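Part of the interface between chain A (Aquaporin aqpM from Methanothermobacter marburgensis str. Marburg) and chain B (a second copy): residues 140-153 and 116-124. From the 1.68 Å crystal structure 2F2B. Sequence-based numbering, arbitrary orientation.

Chain A (140-153) GISYWQAMLAEVVG
Chain B 116-124: FIFLQCAGI

The contact pairs the start of a helix in chain A (143-153, continuing beyond the stretch) with the end of a helix in chain B (116-122, begun earlier). Their axes approach to 8.4 Å and run roughly antiparallel, with 136° between their N-to-C directions and a signed crossing angle of -136°. The register is set by Gln A145 opposite Cys B121, whose CA atoms lie only 4.6 Å apart; toward the helix ends, the CA atoms of Ile A141 and Ala B122 are 7.0 Å apart. Both helices keep regular i to i+4 backbone hydrogen bonding, with most phi/psi near -65°/-42°, Trp A144 at -73°/-30° and Ala B122 at -83°/-23°, and together the stretches bury 367 Å².

Phe B116 (chi1 t) makes no contact. One residue on, Ile B117 directs its CA-to-CB bond toward chain A in an m, m rotamer, and its CG2 meets two side chains spaced one helical turn apart: Leu A148 CD2 at 4.1 Å and Val A152 CG2 at 4.2 Å. Leu A148 is t, p and Val A152 is t. Phe B118 and Leu B119 turn away, both with chi1 t.

Gln B120 (m, m, chi3 134°) packs its CB 3.9 Å from Leu A148 CD2, while its backbone supplies the one hydrogen bond across the contact: Gln A145 NE2 donates to Gln B120 O at 3.2 Å, with an N-H...O angle of 153°. No backbone N within the stretch donates to this carbonyl. Gln A145 (m, t, chi3 -70°) is held from its other amide atom, since Ser A142 N donates to Gln A145 OE1 at 2.9 Å. In return, Gln A145 N donates to Ser A142 OG at 3.3 Å, the capping bond of the helix, with Ser A142 in the p rotamer.

Cys B121 has the largest buried area of the contact. Its chi1 is m, and SG sits 3.3 Å from Leu A148 CG, a tight approach, and 3.7 Å from Ala A149 N, which already donates to Gln A145 O at 3.0 Å.

The CB of Ala B122 points away, but its carbonyl O lies 3.6 Å from Ile A141 CD1; Ile A141 is m, m on an extended backbone (-93°/124°). Gly B123 then leaves helical geometry at phi/psi 100°/166°. Its N, bonded to Leu B119 O at 2.9 Å, lies 3.4 Å from Gln A145 NE2, two donors that cannot bond each other. An ideal CB on Gly B123 would point toward chain A, 3.6 Å from Gln A145 NE2. Ile B124 (t, p) leads away.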

# COMPACT_ATOMS: atom_id res chain seq x y z
N GLY A 140 19.26 -22.81 1.40
CA GLY A 140 18.94 -23.67 0.27
C GLY A 140 19.12 -23.02 -1.09
O GLY A 140 19.04 -23.69 -2.12
N ILE A 141 19.35 -21.71 -1.11
CA ILE A 141 19.53 -20.99 -2.37
C ILE A 141 21.01 -20.92 -2.74
O ILE A 141 21.83 -20.43 -1.96
CB ILE A 141 18.95 -19.56 -2.27
CG1 ILE A 141 17.46 -19.62 -1.89
CG2 ILE A 141 19.16 -18.81 -3.57
CD1 ILE A 141 16.58 -20.38 -2.88
N SER A 142 21.34 -21.40 -3.93
CA SER A 142 22.73 -21.40 -4.39
C SER A 142 23.17 -20.06 -4.96
O SER A 142 22.36 -19.17 -5.21
CB SER A 142 22.95 -22.48 -5.45
OG SER A 142 22.38 -22.09 -6.68
N TYR A 143 24.48 -19.93 -5.16
CA TYR A 143 25.07 -18.72 -5.70
C TYR A 143 24.44 -18.33 -7.03
O TYR A 143 24.10 -17.17 -7.24
CB TYR A 143 26.59 -18.93 -5.88
CG TYR A 143 27.32 -17.82 -6.59
CD1 TYR A 143 27.26 -17.69 -7.98
CD2 TYR A 143 28.07 -16.88 -5.88
CE1 TYR A 143 27.93 -16.66 -8.65
CE2 TYR A 143 28.74 -15.85 -6.53
CZ TYR A 143 28.66 -15.74 -7.91
OH TYR A 143 29.32 -14.72 -8.55
N TRP A 144 24.27 -19.30 -7.93
CA TRP A 144 23.69 -19.01 -9.23
C TRP A 144 22.19 -18.73 -9.19
O TRP A 144 21.69 -17.97 -10.01
CB TRP A 144 24.00 -20.15 -10.21
CG TRP A 144 25.45 -20.19 -10.57
CD1 TRP A 144 26.36 -21.14 -10.20
CD2 TRP A 144 26.18 -19.21 -11.32
NE1 TRP A 144 27.61 -20.80 -10.66
CE2 TRP A 144 27.53 -19.62 -11.35
CE3 TRP A 144 25.82 -18.01 -11.96
CZ2 TRP A 144 28.52 -18.88 -12.00
CZ3 TRP A 144 26.81 -17.27 -12.61
CH2 TRP A 144 28.14 -17.71 -12.62
N GLN A 145 21.48 -19.33 -8.24
CA GLN A 145 20.05 -19.07 -8.11
C GLN A 145 19.84 -17.62 -7.67
O GLN A 145 18.95 -16.93 -8.16
CB GLN A 145 19.42 -20.01 -7.10
CG GLN A 145 19.20 -21.41 -7.61
CD GLN A 145 18.69 -22.34 -6.53
OE1 GLN A 145 19.43 -22.69 -5.61
NE2 GLN A 145 17.43 -22.72 -6.62
N ALA A 146 20.67 -17.17 -6.73
CA ALA A 146 20.58 -15.80 -6.22
C ALA A 146 20.96 -14.84 -7.34
O ALA A 146 20.37 -13.76 -7.48
CB ALA A 146 21.53 -15.62 -5.03
N MET A 147 21.94 -15.23 -8.14
CA MET A 147 22.38 -14.41 -9.26
C MET A 147 21.23 -14.23 -10.25
O MET A 147 20.96 -13.12 -10.70
CB MET A 147 23.56 -15.10 -9.97
CG MET A 147 24.06 -14.37 -11.20
SD MET A 147 24.97 -12.88 -10.78
CE MET A 147 26.59 -13.58 -10.45
N LEU A 148 20.56 -15.33 -10.59
CA LEU A 148 19.45 -15.27 -11.53
C LEU A 148 18.34 -14.37 -10.98
O LEU A 148 17.73 -13.60 -11.73
CB LEU A 148 18.90 -16.68 -11.80
CG LEU A 148 17.73 -16.79 -12.79
CD1 LEU A 148 18.11 -16.20 -14.13
CD2 LEU A 148 17.34 -18.26 -12.94
N ALA A 149 18.08 -14.45 -9.68
CA ALA A 149 17.05 -13.63 -9.05
C ALA A 149 17.39 -12.14 -9.19
O ALA A 149 16.52 -11.33 -9.53
CB ALA A 149 16.91 -14.00 -7.57
N GLU A 150 18.64 -11.79 -8.94
CA GLU A 150 19.06 -10.39 -9.05
C GLU A 150 18.97 -9.89 -10.49
O GLU A 150 18.64 -8.73 -10.73
CB GLU A 150 20.48 -10.22 -8.50
CG GLU A 150 20.56 -10.42 -6.98
CD GLU A 150 19.86 -9.31 -6.19
OE1 GLU A 150 19.31 -9.60 -5.10
OE2 GLU A 150 19.86 -8.15 -6.66
N VAL A 151 19.27 -10.75 -11.46
CA VAL A 151 19.18 -10.34 -12.86
C VAL A 151 17.72 -10.04 -13.23
O VAL A 151 17.43 -8.99 -13.80
CB VAL A 151 19.71 -11.44 -13.82
CG1 VAL A 151 19.40 -11.05 -15.27
CG2 VAL A 151 21.21 -11.59 -13.64
N VAL A 152 16.82 -10.96 -12.92
CA VAL A 152 15.40 -10.77 -13.25
C VAL A 152 14.81 -9.58 -12.51
O VAL A 152 14.10 -8.76 -13.09
CB VAL A 152 14.58 -12.05 -12.93
CG1 VAL A 152 13.11 -11.83 -13.32
CG2 VAL A 152 15.15 -13.24 -13.70
N GLY A 153 15.12 -9.48 -11.22
CA GLY A 153 14.61 -8.37 -10.43
C GLY A 153 15.09 -7.02 -10.93
O GLY A 153 14.31 -6.08 -11.08
N PHE B 116 8.66 -21.02 -15.14
CA PHE B 116 9.85 -21.87 -15.23
C PHE B 116 11.09 -21.20 -14.65
O PHE B 116 11.83 -21.81 -13.88
CB PHE B 116 10.12 -22.24 -16.69
CG PHE B 116 11.38 -23.03 -16.88
CD1 PHE B 116 11.47 -24.35 -16.42
CD2 PHE B 116 12.48 -22.46 -17.50
CE1 PHE B 116 12.64 -25.08 -16.57
CE2 PHE B 116 13.67 -23.18 -17.65
CZ PHE B 116 13.74 -24.49 -17.19
N ILE B 117 11.32 -19.95 -15.02
CA ILE B 117 12.48 -19.22 -14.53
C ILE B 117 12.37 -18.97 -13.03
O ILE B 117 13.38 -18.99 -12.33
CB ILE B 117 12.68 -17.90 -15.31
CG1 ILE B 117 13.02 -18.21 -16.77
CG2 ILE B 117 13.80 -17.07 -14.68
CD1 ILE B 117 14.33 -19.00 -16.96
N PHE B 118 11.16 -18.75 -12.53
CA PHE B 118 11.02 -18.54 -11.10
C PHE B 118 11.40 -19.83 -10.38
O PHE B 118 12.07 -19.81 -9.34
CB PHE B 118 9.58 -18.17 -10.72
CG PHE B 118 9.42 -17.92 -9.25
CD1 PHE B 118 9.85 -16.72 -8.68
CD2 PHE B 118 8.93 -18.92 -8.42
CE1 PHE B 118 9.81 -16.53 -7.30
CE2 PHE B 118 8.88 -18.73 -7.04
CZ PHE B 118 9.32 -17.53 -6.48
N LEU B 119 10.96 -20.95 -10.93
CA LEU B 119 11.26 -22.25 -10.34
C LEU B 119 12.78 -22.44 -10.24
O LEU B 119 13.28 -22.99 -9.26
CB LEU B 119 10.65 -23.36 -11.19
CG LEU B 119 10.93 -24.81 -10.79
CD1 LEU B 119 10.34 -25.10 -9.41
CD2 LEU B 119 10.32 -25.73 -11.83
N GLN B 120 13.50 -21.98 -11.25
CA GLN B 120 14.96 -22.10 -11.25
C GLN B 120 15.59 -21.26 -10.14
O GLN B 120 16.56 -21.68 -9.52
CB GLN B 120 15.52 -21.67 -12.61
CG GLN B 120 15.02 -22.51 -13.77
CD GLN B 120 15.31 -23.99 -13.59
OE1 GLN B 120 14.44 -24.83 -13.79
NE2 GLN B 120 16.54 -24.31 -13.20
N CYS B 121 15.02 -20.08 -9.90
CA CYS B 121 15.53 -19.17 -8.86
C CYS B 121 15.21 -19.63 -7.44
O CYS B 121 16.08 -19.61 -6.56
CB CYS B 121 14.93 -17.76 -9.01
SG CYS B 121 15.42 -16.83 -10.47
N ALA B 122 13.96 -20.02 -7.22
CA ALA B 122 13.50 -20.43 -5.90
C ALA B 122 13.79 -21.86 -5.49
O ALA B 122 13.82 -22.17 -4.30
CB ALA B 122 12.00 -20.16 -5.78
N GLY B 123 14.00 -22.74 -6.46
CA GLY B 123 14.26 -24.13 -6.15
C GLY B 123 13.02 -24.98 -6.32
O GLY B 123 11.91 -24.46 -6.42
N ILE B 124 13.20 -26.30 -6.35
CA ILE B 124 12.08 -27.22 -6.55
C ILE B 124 10.94 -27.03 -5.55
O ILE B 124 9.78 -27.29 -5.87
CB ILE B 124 12.56 -28.69 -6.50
CG1 ILE B 124 11.44 -29.62 -6.96
CG2 ILE B 124 13.01 -29.05 -5.09
CD1 ILE B 124 11.03 -29.40 -8.41